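Local coordinates for protein Nrps/pks (Streptomyces albus, PDB 4OPF) that acts as a ketosynthase domain of the oxazolomycin assembly line, probably taking up and passing on the acyl chain without elongating it, at the interface of chains A and B. Coordinates in Å, arbitrary orientation; residue numbers count along the deposited sequence, not the author numbering. Chains: chain A/B, Nrps/pks.

The interface of chains A and B. Residues chain A 68, 144-146, 148; chain B 258-260.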
loop_
_atom_site.group_PDB
_atom_site.type_symbol
_atom_site.label_atom_id
_atom_site.label_comp_id
_atom_site.label_asym_id
_atom_site.label_seq_id
_atom_site.Cartn_x
_atom_site.Cartn_y
_atom_site.Cartn_z
ATOM N N HIS A 68 -25.599 -4.524 10.317
ATOM C CA HIS A 68 -25.662 -3.641 11.483
ATOM C C HIS A 68 -25.552 -2.198 11.138
ATOM O O HIS A 68 -24.977 -1.395 11.868
ATOM C CB HIS A 68 -24.617 -4.042 12.560
ATOM C CG HIS A 68 -24.644 -5.503 12.862
ATOM N ND1 HIS A 68 -23.513 -6.302 12.809
ATOM C CD2 HIS A 68 -25.687 -6.336 13.105
ATOM C CE1 HIS A 68 -23.860 -7.554 13.069
ATOM N NE2 HIS A 68 -25.174 -7.601 13.239
ATOM N N SER A 144 -12.794 -4.239 7.584
ATOM C CA SER A 144 -12.070 -4.631 8.781
ATOM C C SER A 144 -12.958 -4.422 9.993
ATOM O O SER A 144 -12.922 -5.239 10.918
ATOM C CB SER A 144 -10.802 -3.812 8.937
ATOM O OG SER A 144 -9.914 -4.078 7.852
ATOM N N HIS A 145 -13.705 -3.331 10.018
ATOM C CA HIS A 145 -14.568 -3.051 11.146
ATOM C C HIS A 145 -15.721 -4.063 11.221
ATOM O O HIS A 145 -15.920 -4.691 12.248
ATOM C CB HIS A 145 -15.125 -1.623 11.069
ATOM C CG HIS A 145 -16.062 -1.292 12.176
ATOM N ND1 HIS A 145 -17.428 -1.360 12.042
ATOM C CD2 HIS A 145 -15.829 -0.901 13.452
ATOM C CE1 HIS A 145 -18.001 -1.013 13.180
ATOM N NE2 HIS A 145 -17.047 -0.741 14.051
ATOM N N HIS A 146 -16.419 -4.284 10.113
ATOM C CA HIS A 146 -17.591 -5.110 10.154
ATOM C C HIS A 146 -17.264 -6.574 10.424
ATOM O O HIS A 146 -17.966 -7.192 11.179
ATOM C CB HIS A 146 -18.439 -5.049 8.895
ATOM C CG HIS A 146 -19.527 -6.090 8.906
ATOM N ND1 HIS A 146 -20.673 -5.974 9.688
ATOM C CD2 HIS A 146 -19.587 -7.326 8.341
ATOM C CE1 HIS A 146 -21.408 -7.069 9.549
ATOM N NE2 HIS A 146 -20.767 -7.909 8.748
ATOM N N ASP A 148 -14.430 -7.631 11.784
ATOM C CA ASP A 148 -13.450 -7.629 12.909
ATOM C C ASP A 148 -12.088 -8.289 12.500
ATOM O O ASP A 148 -11.589 -9.197 13.159
ATOM C CB ASP A 148 -14.025 -8.341 14.096
ATOM C CG ASP A 148 -13.224 -8.114 15.380
ATOM O OD1 ASP A 148 -12.445 -7.103 15.562
ATOM O OD2 ASP A 148 -13.445 -8.946 16.270
ATOM N N GLY B 258 -9.865 -3.561 14.203
ATOM C CA GLY B 258 -11.059 -4.390 13.982
ATOM C C GLY B 258 -12.362 -3.731 14.437
ATOM O O GLY B 258 -12.551 -2.551 14.270
ATOM N N ARG B 259 -13.254 -4.498 14.973
ATOM C CA ARG B 259 -14.564 -4.037 15.311
ATOM C C ARG B 259 -14.489 -3.337 16.680
ATOM O O ARG B 259 -14.234 -3.993 17.681
ATOM C CB ARG B 259 -15.440 -5.247 15.443
ATOM C CG ARG B 259 -16.761 -4.985 16.116
ATOM C CD ARG B 259 -17.758 -4.452 15.152
ATOM N NE ARG B 259 -18.242 -5.487 14.257
ATOM C CZ ARG B 259 -19.298 -6.270 14.457
ATOM N NH1 ARG B 259 -20.017 -6.188 15.571
ATOM N NH2 ARG B 259 -19.647 -7.152 13.528
ATOM N N THR B 260 -14.666 -2.038 16.735
ATOM C CA THR B 260 -14.677 -1.335 18.040
ATOM C C THR B 260 -16.053 -0.644 18.222
ATOM O O THR B 260 -16.817 -0.488 17.252
ATOM C CB THR B 260 -13.573 -0.247 18.125
ATOM O OG1 THR B 260 -13.663 0.588 16.959
ATOM C CG2 THR B 260 -12.140 -0.865 18.267
HETATM O O HOH W 1 -12.238 -5.985 17.991
#
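A:Asp148 OD1, a carboxylate oxygen, is gripped by the backbone of B:Arg259 and by a water. The amide N of B:Arg259 donates a nearly straight hydrogen bond of 2.8 Å to A:Asp148 OD1, from above the carboxylate plane. Water 1 joins the same OD1 to the carbonyl O of B:Arg259. The A:Asp148 carboxylate therefore holds the backbone of B:Arg259, not its guanidinium. That side chain runs on to the C-terminal end of helix 138-147, bent at chi2 and chi3 (83° and 74°). There B:Arg259 NH2 donates to A:His146 O at 2.9 Å, and this bond too is almost straight. B:Arg259 NE reaches A:His145 O at 3.2 Å with a more bent geometry. Both oxygens lie in the guanidinium plane, so the two bonds fix its rotation. The positive charge probably also suits the negative end of the helix dipole. An alanine in place of B:Arg259 would probably leave the carbonyls of A:His145 and A:His146 without these donors and open a gap beside the helix end. The patch belongs to a two-fold interface between identical chains, consistent with the homodimer usual for ketosynthases. CD of B:Arg259 sits over one face of the A:His145 ring, toward its rim. With CG anti to the backbone N (chi1 178°), the A:His145 ring reaches toward chain B and sets its NE2 edge against B:Thr260. A:His145 NE2 donates to B:Thr260 O at 3.2 Å, on a lone pair in the carbonyl plane.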